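Local coordinates for Aureochrome1-like protein (Ochromonas danica, PDB 6I22), which probably senses blue light through a flavin-binding PAS domain of the LOV type, as in the aureochrome photoreceptors, at residues A14-V19 / L113-K118; S21-P26 / G107-Y112; V81-Y86 / F93-F98. All coordinates share one frame; numbering follows the deposited sequence. Where two conformers were deposited one is given.

Contact 1 (A14-V19 / L113-K118); sequences AQQNFV and LGVQCK. With FMN (flavin mononucleotide), chain E.
Val19 and Gly114 pair as an antiparallel hydrogen-bonded pair. Val19 N donates to Gly114 O at 2.9 Å, and Gly114 N returns the bond to Val19 O. Two residues along, Gln116 N donates to Asn17 O at 3.0 Å. Between them Phe18 faces Val115 as a non-hydrogen-bonded pair.

The polar side chains add to this ladder. Asn17 CG lies anti to the carbonyl carbon (chi1 -49°), which lets ND2 bend over to Gln116 O at 3.1 Å. That bond is not straight, 143° at the hydrogen. A water joins Gln16 OE1, Asn17 N and Gln116 O, so Gln116 O takes one bond from the amide and one from the water.

Gln116 is bent at chi2 (84°), and its amide turns to the flavin. NE2 donates to FMN O4 at 3.1 Å and only weakly to FMN N5. The equivalent glutamine in LOV domains is generally linked to signalling, and this one probably has the same role.

The apolar contacts lie on both faces. Phe18 CD1 meets Leu113 CD1 at 3.9 Å, and Val115 CG2 lies against Phe18 CB. On the flavin face, Val19 CG2 touches FMN C6 at 3.5 Å. Gly114 fits closely here, since a side chain would run into the flavin.

Strand 92-103 continues the sheet beyond 113-118. Helix 6-13 covers the Phe18 and Leu113 face. Phe37 and Leu40 of helix 35-41 pack on the Val19 and Gln116 face.

Contact 2 (S21-P26 / G107-Y112); sequences SDPSIP and GNVVNY. With FMN (flavin mononucleotide), chain E.
Ser21 OG lies near the plane of the Tyr112 ring, at its edge, 3.3 Å from Tyr112 CB. Pro23 takes another part of the same edge, with CB 4.0 Å from Tyr112 CE2. The proline and the ring are set obliquely to each other. Val109 CG1 sits over one face of the ring, toward the rim. The hydrogen bond of Ser21 OG is with Asn28; the ring is only touched.

Asn111 turns its amide toward Ser21. With CG anti to the carbonyl carbon (chi1 -70°), ND2 comes up to Ser21 O at 2.9 Å in a fairly straight bond. Ser21 O lies in the plane of that amide. Tyr112 N reaches Ser21 O from the opposite face of the carbonyl, and Ser21 N closes the pair on Tyr112 O. Asn111 OD1 bonds to Tyr5.

Asp22 works mostly within its own turn. OD1 accepts from Ser24 N at 2.9 Å, an Asx turn, and from Ser24 OG at 2.7 Å on the syn side. A water links OD1 to Val110 O. An alanine here removes the carboxylate and is likely to leave Ser24 N and OG without their acceptor, and the water without its link to the turn.

Tyr112 CB lies 3.8 Å from FMN C7M, and Ser21 OG 3.9 Å from FMN C8M. Two N-H donors on opposite faces of Ser21 O probably hold the end of the strand pair in place, beside these flavin methyls.

Contact 3 (V81-Y86 / F93-F98); sequences VVLLNY and FWNQLF. With FMN (flavin mononucleotide), chain E.
Leu84 and Trp94 meet as a non-hydrogen-bonded pair, and the leucine can be followed outward. Leu84 CB leads to CG, which stands anti to the backbone N (chi1 -165°). From CG the CD1 branch goes on to the indole, and on the way CD1 comes within 3.6 Å of Phe93 O. It sits over the five-membered ring, 3.8 Å from the centroid and 11° off the normal, a CH-pi contact almost centred on that ring. On the same side of the sheet, Val82 CG1 touches Trp94 CE3, and Val82 CG2 lies against Gln96 CG. Trp94 NE1 is bonded to Glu121.

The backbone is a regular antiparallel ladder. Val81 pairs with Leu97, Leu83 with Asn95 and Asn85 with Phe93, each by two bonds. Asn85 N meets Phe93 O at 2.8 Å.

The other side faces the flavin. Asn85 CB rests over one face of the Phe93 ring, 4.0 Å from its centroid. Asn95 ND2 gives a weak bond to FMN O4 at 3.1 Å. Leu97 CD2 presses on the isoalloxazine, 3.5 Å from FMN C4A, and Leu83 CD2 lies 3.6 Å from FMN O2.

Helix 121-131 covers the Val82 and Trp94 side, and helix 63-74 meets Val81 and Leu83. A hairpin that sets Asn95, Leu83 and Leu97 against the flavin is characteristic of the pocket of a LOV-type PAS domain.

Overall arrangement
From the N terminus, helix 6-13 leads into 14-19. Contact 1 pairs this segment with 113-118 and so closes the widest loop, holding most of the PAS domain. Contact 2 follows directly: 107-112 comes back to 21-26, where strand 17-21 runs out into a loop. Its loop lies within that of contact 1. The chain then runs through the second strand and three helices before contact 3, a local hairpin inside both larger loops. None of the loops cross. Contacts 1 and 3 join where strands 92-103 and 109-119 hydrogen-bond, while contacts 2 and 3 lie on opposite sides of the chain's centre, about 22 Å apart between centres. All three reach the flavin from one antiparallel sheet.

Contact 1 (A14-V19 / L113-K118)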
loop_
_atom_site.group_PDB
_atom_site.type_symbol
_atom_site.label_atom_id
_atom_site.label_comp_id
_atom_site.label_asym_id
_atom_site.label_seq_id
_atom_site.Cartn_x
_atom_site.Cartn_y
_atom_site.Cartn_z
ATOM N N ALA A 14 1.450 -16.943 -1.312
ATOM C CA ALA A 14 2.871 -16.519 -1.457
ATOM C C ALA A 14 3.360 -15.776 -0.195
ATOM O O ALA A 14 4.516 -15.289 -0.191
ATOM C CB ALA A 14 3.021 -15.651 -2.688
ATOM N N GLN A 15 2.505 -15.631 0.817
ATOM C CA GLN A 15 2.816 -14.898 2.079
ATOM C C GLN A 15 3.270 -13.489 1.726
ATOM O O GLN A 15 4.242 -12.985 2.304
ATOM C CB GLN A 15 3.883 -15.629 2.909
ATOM C CG GLN A 15 3.394 -16.964 3.432
ATOM C CD GLN A 15 3.880 -18.068 2.531
ATOM O OE1 GLN A 15 5.070 -18.154 2.217
ATOM N NE2 GLN A 15 2.951 -18.904 2.090
ATOM N N GLN A 16 2.550 -12.828 0.838
ATOM C CA GLN A 16 2.871 -11.438 0.480
ATOM C C GLN A 16 2.353 -10.476 1.574
ATOM O O GLN A 16 1.445 -10.836 2.389
ATOM C CB GLN A 16 2.289 -11.115 -0.894
ATOM C CG GLN A 16 2.979 -11.841 -2.048
ATOM C CD GLN A 16 3.469 -10.882 -3.113
ATOM O OE1 GLN A 16 4.122 -9.870 -2.817
ATOM N NE2 GLN A 16 3.236 -11.242 -4.368
ATOM N N ASN A 17 2.915 -9.286 1.555
ATOM C CA ASN A 17 2.537 -8.192 2.459
ATOM C C ASN A 17 1.423 -7.415 1.758
ATOM O O ASN A 17 1.698 -6.864 0.681
ATOM C CB ASN A 17 3.700 -7.251 2.750
ATOM C CG ASN A 17 4.957 -7.958 3.145
ATOM O OD1 ASN A 17 4.880 -8.955 3.854
ATOM N ND2 ASN A 17 6.089 -7.471 2.667
ATOM N N PHE A 18 0.199 -7.393 2.280
ATOM C CA PHE A 18 -0.852 -6.600 1.610
ATOM C C PHE A 18 -1.887 -6.136 2.626
ATOM O O PHE A 18 -1.993 -6.727 3.710
ATOM C CB PHE A 18 -1.517 -7.414 0.486
ATOM C CG PHE A 18 -2.271 -8.630 0.951
ATOM C CD1 PHE A 18 -3.601 -8.544 1.305
ATOM C CD2 PHE A 18 -1.644 -9.857 1.027
ATOM C CE1 PHE A 18 -4.287 -9.655 1.760
ATOM C CE2 PHE A 18 -2.330 -10.976 1.469
ATOM C CZ PHE A 18 -3.645 -10.860 1.865
ATOM N N VAL A 19 -2.638 -5.131 2.210
ATOM C CA VAL A 19 -3.813 -4.622 2.952
ATOM C C VAL A 19 -4.951 -4.437 1.966
ATOM O O VAL A 19 -4.736 -4.316 0.753
ATOM C CB VAL A 19 -3.504 -3.314 3.687
ATOM C CG1 VAL A 19 -2.312 -3.467 4.635
ATOM C CG2 VAL A 19 -3.281 -2.189 2.706
ATOM N N LEU A 113 -6.778 -2.847 -3.038
ATOM C CA LEU A 113 -5.792 -3.850 -2.617
ATOM C C LEU A 113 -4.442 -3.186 -2.781
ATOM O O LEU A 113 -4.153 -2.685 -3.888
ATOM C CB LEU A 113 -5.954 -5.095 -3.498
ATOM C CG LEU A 113 -4.883 -6.165 -3.336
ATOM C CD1 LEU A 113 -4.851 -6.731 -1.916
ATOM C CD2 LEU A 113 -5.156 -7.328 -4.289
ATOM N N GLY A 114 -3.622 -3.262 -1.756
ATOM C CA GLY A 114 -2.279 -2.682 -1.783
ATOM C C GLY A 114 -1.280 -3.730 -1.387
ATOM O O GLY A 114 -1.441 -4.316 -0.299
ATOM N N VAL A 115 -0.279 -3.926 -2.209
ATOM C CA VAL A 115 0.818 -4.891 -1.928
ATOM C C VAL A 115 2.078 -4.081 -1.665
ATOM O O VAL A 115 2.406 -3.247 -2.491
ATOM C CB VAL A 115 0.991 -5.874 -3.103
ATOM C CG1 VAL A 115 2.145 -6.843 -2.838
ATOM C CG2 VAL A 115 -0.295 -6.621 -3.390
ATOM N N GLN A 116 2.775 -4.388 -0.559
ATOM C CA GLN A 116 4.013 -3.704 -0.164
ATOM C C GLN A 116 5.169 -4.664 -0.365
ATOM O O GLN A 116 5.148 -5.758 0.204
ATOM C CB GLN A 116 3.950 -3.290 1.311
ATOM C CG GLN A 116 2.887 -2.260 1.614
ATOM C CD GLN A 116 1.510 -2.818 1.854
ATOM O OE1 GLN A 116 1.318 -4.023 2.060
ATOM N NE2 GLN A 116 0.557 -1.900 1.983
ATOM N N CYS A 117 6.178 -4.245 -1.094
ATOM C CA CYS A 117 7.405 -5.052 -1.293
ATOM C C CYS A 117 8.587 -4.231 -0.776
ATOM O O CYS A 117 8.799 -3.143 -1.281
ATOM C CB CYS A 117 7.533 -5.417 -2.762
ATOM S SG CYS A 117 9.038 -6.340 -3.173
ATOM N N LYS A 118 9.295 -4.750 0.216
ATOM C CA LYS A 118 10.480 -4.061 0.769
ATOM C C LYS A 118 11.572 -4.145 -0.287
ATOM O O LYS A 118 11.772 -5.250 -0.792
ATOM C CB LYS A 118 10.906 -4.722 2.078
ATOM C CG LYS A 118 12.101 -4.077 2.761
ATOM C CD LYS A 118 12.415 -4.769 4.069
ATOM C CE LYS A 118 13.593 -4.143 4.770
ATOM N NZ LYS A 118 14.833 -4.268 3.973
HETATM N N1 FMN E . 0.804 4.615 1.765
HETATM C C2 FMN E . 2.012 4.313 2.280
HETATM O O2 FMN E . 2.786 5.260 2.552
HETATM N N3 FMN E . 2.366 3.038 2.517
HETATM C C4 FMN E . 1.581 1.966 2.250
HETATM O O4 FMN E . 1.934 0.804 2.486
HETATM C C4A FMN E . 0.250 2.215 1.683
HETATM N N5 FMN E . -0.620 1.213 1.377
HETATM C C5A FMN E . -1.822 1.529 0.829
HETATM C C6 FMN E . -2.728 0.525 0.523
HETATM C C7 FMN E . -3.980 0.809 -0.014
HETATM C C7M FMN E . -4.919 -0.338 -0.356
HETATM C C8 FMN E . -4.308 2.211 -0.290
HETATM C C8M FMN E . -5.643 2.581 -0.874
HETATM C C9 FMN E . -3.428 3.229 0.030
HETATM C C9A FMN E . -2.185 2.936 0.572
HETATM N N10 FMN E . -1.286 3.967 0.897
HETATM C C10 FMN E . -0.050 3.628 1.450
HETATM C "C1'" FMN E . -1.520 5.374 0.614
HETATM C "C2'" FMN E . -2.344 6.206 1.594
HETATM O "O2'" FMN E . -3.407 5.434 2.093
HETATM C "C3'" FMN E . -2.927 7.435 0.904
HETATM O "O3'" FMN E . -3.796 7.026 -0.159
HETATM C "C4'" FMN E . -1.811 8.336 0.360
HETATM O "O4'" FMN E . -1.055 8.794 1.475
HETATM C "C5'" FMN E . -2.334 9.548 -0.435
HETATM O "O5'" FMN E . -3.459 10.160 0.214
HETATM P P FMN E . -3.250 11.470 1.183
HETATM O O1P FMN E . -2.199 11.094 2.246
HETATM O O2P FMN E . -2.773 12.556 0.223
HETATM O O3P FMN E . -4.643 11.716 1.719
HETATM O O HOH W 1 4.827 -8.528 -0.529
#

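Contact 2 (S21-P26 / G107-Y112)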
loop_
_atom_site.group_PDB
_atom_site.type_symbol
_atom_site.label_atom_id
_atom_site.label_comp_id
_atom_site.label_asym_id
_atom_site.label_seq_id
_atom_site.Cartn_x
_atom_site.Cartn_y
_atom_site.Cartn_z
ATOM N N SER A 21 -8.460 -2.028 1.738
ATOM C CA SER A 21 -9.143 -0.828 2.245
ATOM C C SER A 21 -10.597 -0.853 1.798
ATOM O O SER A 21 -10.930 -1.526 0.762
ATOM C CB SER A 21 -8.437 0.426 1.820
ATOM O OG SER A 21 -8.818 0.777 0.499
ATOM N N ASP A 22 -11.440 -0.184 2.579
ATOM C CA ASP A 22 -12.884 -0.061 2.268
ATOM C C ASP A 22 -13.205 1.410 2.047
ATOM O O ASP A 22 -13.381 2.186 3.004
ATOM C CB ASP A 22 -13.751 -0.729 3.322
ATOM C CG ASP A 22 -15.242 -0.687 3.032
ATOM O OD1 ASP A 22 -15.667 0.072 2.094
ATOM O OD2 ASP A 22 -15.989 -1.383 3.757
ATOM N N PRO A 23 -13.363 1.830 0.766
ATOM C CA PRO A 23 -13.602 3.241 0.485
ATOM C C PRO A 23 -15.008 3.716 0.850
ATOM O O PRO A 23 -15.228 4.897 0.762
ATOM C CB PRO A 23 -13.375 3.340 -1.033
ATOM C CG PRO A 23 -13.723 1.959 -1.548
ATOM C CD PRO A 23 -13.237 1.015 -0.450
ATOM N N SER A 24 -15.934 2.817 1.199
ATOM C CA SER A 24 -17.285 3.231 1.663
ATOM C C SER A 24 -17.179 3.831 3.082
ATOM O O SER A 24 -18.091 4.540 3.457
ATOM C CB SER A 24 -18.298 2.098 1.598
ATOM O OG SER A 24 -18.076 1.175 2.679
ATOM N N ILE A 25 -16.143 3.494 3.858
ATOM C CA ILE A 25 -15.924 4.031 5.231
ATOM C C ILE A 25 -15.129 5.331 5.101
ATOM O O ILE A 25 -14.196 5.380 4.291
ATOM C CB ILE A 25 -15.202 3.022 6.135
ATOM C CG1 ILE A 25 -15.916 1.659 6.184
ATOM C CG2 ILE A 25 -14.952 3.608 7.524
ATOM C CD1 ILE A 25 -15.124 0.594 6.948
ATOM N N PRO A 26 -15.457 6.394 5.874
ATOM C CA PRO A 26 -14.722 7.655 5.789
ATOM C C PRO A 26 -13.217 7.479 5.891
ATOM O O PRO A 26 -12.736 6.740 6.772
ATOM C CB PRO A 26 -15.338 8.484 6.935
ATOM C CG PRO A 26 -16.790 8.071 6.905
ATOM C CD PRO A 26 -16.704 6.568 6.648
ATOM N N GLY A 107 -18.239 -1.945 -12.678
ATOM C CA GLY A 107 -16.993 -1.160 -12.653
ATOM C C GLY A 107 -16.851 -0.302 -11.407
ATOM O O GLY A 107 -15.846 0.419 -11.348
ATOM N N ASN A 108 -17.765 -0.414 -10.425
ATOM C CA ASN A 108 -17.659 0.300 -9.130
ATOM C C ASN A 108 -16.522 -0.302 -8.305
ATOM O O ASN A 108 -16.366 -1.543 -8.257
ATOM C CB ASN A 108 -18.958 0.245 -8.320
ATOM C CG ASN A 108 -20.122 0.820 -9.084
ATOM O OD1 ASN A 108 -20.078 1.962 -9.526
ATOM N ND2 ASN A 108 -21.141 0.010 -9.308
ATOM N N VAL A 109 -15.750 0.561 -7.663
ATOM C CA VAL A 109 -14.672 0.117 -6.763
ATOM C C VAL A 109 -15.353 -0.415 -5.500
ATOM O O VAL A 109 -16.156 0.316 -4.918
ATOM C CB VAL A 109 -13.694 1.250 -6.430
ATOM C CG1 VAL A 109 -12.621 0.740 -5.511
ATOM C CG2 VAL A 109 -13.086 1.861 -7.679
ATOM N N VAL A 110 -15.057 -1.640 -5.093
ATOM C CA VAL A 110 -15.626 -2.224 -3.843
ATOM C C VAL A 110 -14.538 -2.219 -2.776
ATOM O O VAL A 110 -14.869 -2.018 -1.635
ATOM C CB VAL A 110 -16.245 -3.618 -4.070
ATOM C CG1 VAL A 110 -15.368 -4.522 -4.930
ATOM C CG2 VAL A 110 -16.599 -4.371 -2.788
ATOM N N ASN A 111 -13.277 -2.360 -3.153
ATOM C CA ASN A 111 -12.151 -2.335 -2.213
ATOM C C ASN A 111 -10.933 -1.872 -2.998
ATOM O O ASN A 111 -10.920 -2.045 -4.241
ATOM C CB ASN A 111 -11.831 -3.702 -1.589
ATOM C CG ASN A 111 -12.880 -4.210 -0.606
ATOM O OD1 ASN A 111 -13.635 -5.126 -0.932
ATOM N ND2 ASN A 111 -12.884 -3.668 0.609
ATOM N N TYR A 112 -9.921 -1.411 -2.285
ATOM C CA TYR A 112 -8.554 -1.275 -2.838
ATOM C C TYR A 112 -7.670 -2.335 -2.205
ATOM O O TYR A 112 -7.831 -2.693 -1.032
ATOM C CB TYR A 112 -7.942 0.102 -2.598
ATOM C CG TYR A 112 -8.625 1.181 -3.390
ATOM C CD1 TYR A 112 -8.257 1.457 -4.690
ATOM C CD2 TYR A 112 -9.612 1.939 -2.810
ATOM C CE1 TYR A 112 -8.904 2.448 -5.409
ATOM C CE2 TYR A 112 -10.254 2.944 -3.499
ATOM C CZ TYR A 112 -9.880 3.213 -4.794
ATOM O OH TYR A 112 -10.600 4.165 -5.438
HETATM N N1 FMN E . 0.804 4.615 1.765
HETATM C C2 FMN E . 2.012 4.313 2.280
HETATM O O2 FMN E . 2.786 5.260 2.552
HETATM N N3 FMN E . 2.366 3.038 2.517
HETATM C C4 FMN E . 1.581 1.966 2.250
HETATM O O4 FMN E . 1.934 0.804 2.486
HETATM C C4A FMN E . 0.250 2.215 1.683
HETATM N N5 FMN E . -0.620 1.213 1.377
HETATM C C5A FMN E . -1.822 1.529 0.829
HETATM C C6 FMN E . -2.728 0.525 0.523
HETATM C C7 FMN E . -3.980 0.809 -0.014
HETATM C C7M FMN E . -4.919 -0.338 -0.356
HETATM C C8 FMN E . -4.308 2.211 -0.290
HETATM C C8M FMN E . -5.643 2.581 -0.874
HETATM C C9 FMN E . -3.428 3.229 0.030
HETATM C C9A FMN E . -2.185 2.936 0.572
HETATM N N10 FMN E . -1.286 3.967 0.897
HETATM C C10 FMN E . -0.050 3.628 1.450
HETATM C "C1'" FMN E . -1.520 5.374 0.614
HETATM C "C2'" FMN E . -2.344 6.206 1.594
HETATM O "O2'" FMN E . -3.407 5.434 2.093
HETATM C "C3'" FMN E . -2.927 7.435 0.904
HETATM O "O3'" FMN E . -3.796 7.026 -0.159
HETATM C "C4'" FMN E . -1.811 8.336 0.360
HETATM O "O4'" FMN E . -1.055 8.794 1.475
HETATM C "C5'" FMN E . -2.334 9.548 -0.435
HETATM O "O5'" FMN E . -3.459 10.160 0.214
HETATM P P FMN E . -3.250 11.470 1.183
HETATM O O1P FMN E . -2.199 11.094 2.246
HETATM O O2P FMN E . -2.773 12.556 0.223
HETATM O O3P FMN E . -4.643 11.716 1.719
HETATM O O HOH W 2 -16.652 -0.322 -0.605
#

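Contact 3 (V81-Y86 / F93-F98)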
loop_
_atom_site.group_PDB
_atom_site.type_symbol
_atom_site.label_atom_id
_atom_site.label_comp_id
_atom_site.label_asym_id
_atom_site.label_seq_id
_atom_site.Cartn_x
_atom_site.Cartn_y
_atom_site.Cartn_z
ATOM N N VAL A 81 4.347 2.997 -6.806
ATOM C CA VAL A 81 5.325 4.029 -6.377
ATOM C C VAL A 81 6.370 3.360 -5.508
ATOM O O VAL A 81 6.082 2.301 -4.932
ATOM C CB VAL A 81 4.652 5.182 -5.616
ATOM C CG1 VAL A 81 3.617 5.875 -6.474
ATOM C CG2 VAL A 81 4.070 4.701 -4.301
ATOM N N VAL A 82 7.521 3.998 -5.383
ATOM C CA VAL A 82 8.494 3.614 -4.333
ATOM C C VAL A 82 8.593 4.796 -3.368
ATOM O O VAL A 82 8.841 5.912 -3.830
ATOM C CB VAL A 82 9.852 3.235 -4.938
ATOM C CG1 VAL A 82 10.900 3.067 -3.867
ATOM C CG2 VAL A 82 9.732 1.961 -5.768
ATOM N N LEU A 83 8.410 4.538 -2.092
ATOM C CA LEU A 83 8.521 5.628 -1.084
ATOM C C LEU A 83 9.015 5.086 0.244
ATOM O O LEU A 83 8.926 3.881 0.510
ATOM C CB LEU A 83 7.225 6.440 -0.961
ATOM C CG LEU A 83 5.865 5.799 -0.641
ATOM C CD1 LEU A 83 5.888 4.400 -0.080
ATOM C CD2 LEU A 83 5.003 6.725 0.193
ATOM N N LEU A 84 9.582 5.983 1.035
ATOM C CA LEU A 84 10.141 5.629 2.356
ATOM C C LEU A 84 8.989 5.529 3.340
ATOM O O LEU A 84 8.141 6.457 3.392
ATOM C CB LEU A 84 11.156 6.682 2.769
ATOM C CG LEU A 84 12.064 6.263 3.919
ATOM C CD1 LEU A 84 13.063 5.227 3.463
ATOM C CD2 LEU A 84 12.845 7.437 4.438
ATOM N N ASN A 85 8.944 4.431 4.089
ATOM C CA ASN A 85 7.931 4.244 5.145
ATOM C C ASN A 85 8.629 3.961 6.479
ATOM O O ASN A 85 9.845 3.671 6.501
ATOM C CB ASN A 85 6.949 3.131 4.804
ATOM C CG ASN A 85 5.778 3.525 3.919
ATOM O OD1 ASN A 85 5.581 4.699 3.545
ATOM N ND2 ASN A 85 4.989 2.526 3.625
ATOM N N TYR A 86 7.872 4.139 7.553
ATOM C CA TYR A 86 8.347 4.017 8.952
ATOM C C TYR A 86 7.633 2.844 9.623
ATOM O O TYR A 86 6.410 2.740 9.599
ATOM C CB TYR A 86 8.092 5.310 9.725
ATOM C CG TYR A 86 8.941 6.477 9.316
ATOM C CD1 TYR A 86 8.786 7.079 8.073
ATOM C CD2 TYR A 86 9.903 6.990 10.180
ATOM C CE1 TYR A 86 9.591 8.142 7.695
ATOM C CE2 TYR A 86 10.684 8.083 9.836
ATOM C CZ TYR A 86 10.532 8.648 8.579
ATOM O OH TYR A 86 11.301 9.720 8.243
ATOM N N PHE A 93 12.159 1.950 5.894
ATOM C CA PHE A 93 12.395 0.996 4.790
ATOM C C PHE A 93 11.812 1.592 3.507
ATOM O O PHE A 93 10.848 2.389 3.561
ATOM C CB PHE A 93 11.781 -0.362 5.142
ATOM C CG PHE A 93 10.281 -0.372 5.254
ATOM C CD1 PHE A 93 9.650 -0.004 6.428
ATOM C CD2 PHE A 93 9.491 -0.730 4.165
ATOM C CE1 PHE A 93 8.273 -0.008 6.530
ATOM C CE2 PHE A 93 8.110 -0.703 4.259
ATOM C CZ PHE A 93 7.504 -0.332 5.431
ATOM N N TRP A 94 12.351 1.161 2.371
ATOM C CA TRP A 94 11.795 1.526 1.051
ATOM C C TRP A 94 10.713 0.524 0.666
ATOM O O TRP A 94 10.941 -0.692 0.733
ATOM C CB TRP A 94 12.905 1.597 0.019
ATOM C CG TRP A 94 13.799 2.778 0.197
ATOM C CD1 TRP A 94 15.026 2.776 0.786
ATOM C CD2 TRP A 94 13.565 4.120 -0.257
ATOM N NE1 TRP A 94 15.573 4.025 0.727
ATOM C CE2 TRP A 94 14.702 4.873 0.098
ATOM C CE3 TRP A 94 12.505 4.766 -0.893
ATOM C CZ2 TRP A 94 14.819 6.234 -0.175
ATOM C CZ3 TRP A 94 12.629 6.109 -1.179
ATOM C CH2 TRP A 94 13.769 6.831 -0.831
ATOM N N ASN A 95 9.545 1.048 0.330
ATOM C CA ASN A 95 8.302 0.290 0.076
ATOM C C ASN A 95 7.989 0.491 -1.403
ATOM O O ASN A 95 7.775 1.642 -1.832
ATOM C CB ASN A 95 7.212 0.808 1.005
ATOM C CG ASN A 95 5.881 0.120 0.848
ATOM O OD1 ASN A 95 5.752 -0.791 0.011
ATOM N ND2 ASN A 95 4.897 0.554 1.634
ATOM N N GLN A 96 8.053 -0.567 -2.191
ATOM C CA GLN A 96 7.488 -0.539 -3.546
ATOM C C GLN A 96 6.030 -0.956 -3.383
ATOM O O GLN A 96 5.745 -2.100 -2.997
ATOM C CB GLN A 96 8.254 -1.435 -4.509
ATOM C CG GLN A 96 7.688 -1.325 -5.916
ATOM C CD GLN A 96 8.572 -1.984 -6.941
ATOM O OE1 GLN A 96 9.119 -3.061 -6.716
ATOM N NE2 GLN A 96 8.702 -1.339 -8.085
ATOM N N LEU A 97 5.128 -0.014 -3.581
ATOM C CA LEU A 97 3.699 -0.122 -3.254
ATOM C C LEU A 97 2.926 -0.271 -4.563
ATOM O O LEU A 97 3.110 0.542 -5.447
ATOM C CB LEU A 97 3.328 1.166 -2.507
ATOM C CG LEU A 97 1.859 1.358 -2.195
ATOM C CD1 LEU A 97 1.348 0.214 -1.313
ATOM C CD2 LEU A 97 1.678 2.712 -1.503
ATOM N N PHE A 98 2.139 -1.329 -4.688
ATOM C CA PHE A 98 1.311 -1.618 -5.875
ATOM C C PHE A 98 -0.137 -1.564 -5.384
ATOM O O PHE A 98 -0.519 -2.325 -4.506
ATOM C CB PHE A 98 1.628 -3.007 -6.435
ATOM C CG PHE A 98 3.076 -3.300 -6.749
ATOM C CD1 PHE A 98 3.635 -2.910 -7.943
ATOM C CD2 PHE A 98 3.859 -3.976 -5.830
ATOM C CE1 PHE A 98 4.956 -3.199 -8.234
ATOM C CE2 PHE A 98 5.180 -4.282 -6.135
ATOM C CZ PHE A 98 5.719 -3.897 -7.331
HETATM N N1 FMN E . 0.804 4.615 1.765
HETATM C C2 FMN E . 2.012 4.313 2.280
HETATM O O2 FMN E . 2.786 5.260 2.552
HETATM N N3 FMN E . 2.366 3.038 2.517
HETATM C C4 FMN E . 1.581 1.966 2.250
HETATM O O4 FMN E . 1.934 0.804 2.486
HETATM C C4A FMN E . 0.250 2.215 1.683
HETATM N N5 FMN E . -0.620 1.213 1.377
HETATM C C5A FMN E . -1.822 1.529 0.829
HETATM C C6 FMN E . -2.728 0.525 0.523
HETATM C C7 FMN E . -3.980 0.809 -0.014
HETATM C C7M FMN E . -4.919 -0.338 -0.356
HETATM C C8 FMN E . -4.308 2.211 -0.290
HETATM C C8M FMN E . -5.643 2.581 -0.874
HETATM C C9 FMN E . -3.428 3.229 0.030
HETATM C C9A FMN E . -2.185 2.936 0.572
HETATM N N10 FMN E . -1.286 3.967 0.897
HETATM C C10 FMN E . -0.050 3.628 1.450
HETATM C "C1'" FMN E . -1.520 5.374 0.614
HETATM C "C2'" FMN E . -2.344 6.206 1.594
HETATM O "O2'" FMN E . -3.407 5.434 2.093
HETATM C "C3'" FMN E . -2.927 7.435 0.904
HETATM O "O3'" FMN E . -3.796 7.026 -0.159
HETATM C "C4'" FMN E . -1.811 8.336 0.360
HETATM O "O4'" FMN E . -1.055 8.794 1.475
HETATM C "C5'" FMN E . -2.334 9.548 -0.435
HETATM O "O5'" FMN E . -3.459 10.160 0.214
HETATM P P FMN E . -3.250 11.470 1.183
HETATM O O1P FMN E . -2.199 11.094 2.246
HETATM O O2P FMN E . -2.773 12.556 0.223
HETATM O O3P FMN E . -4.643 11.716 1.719
#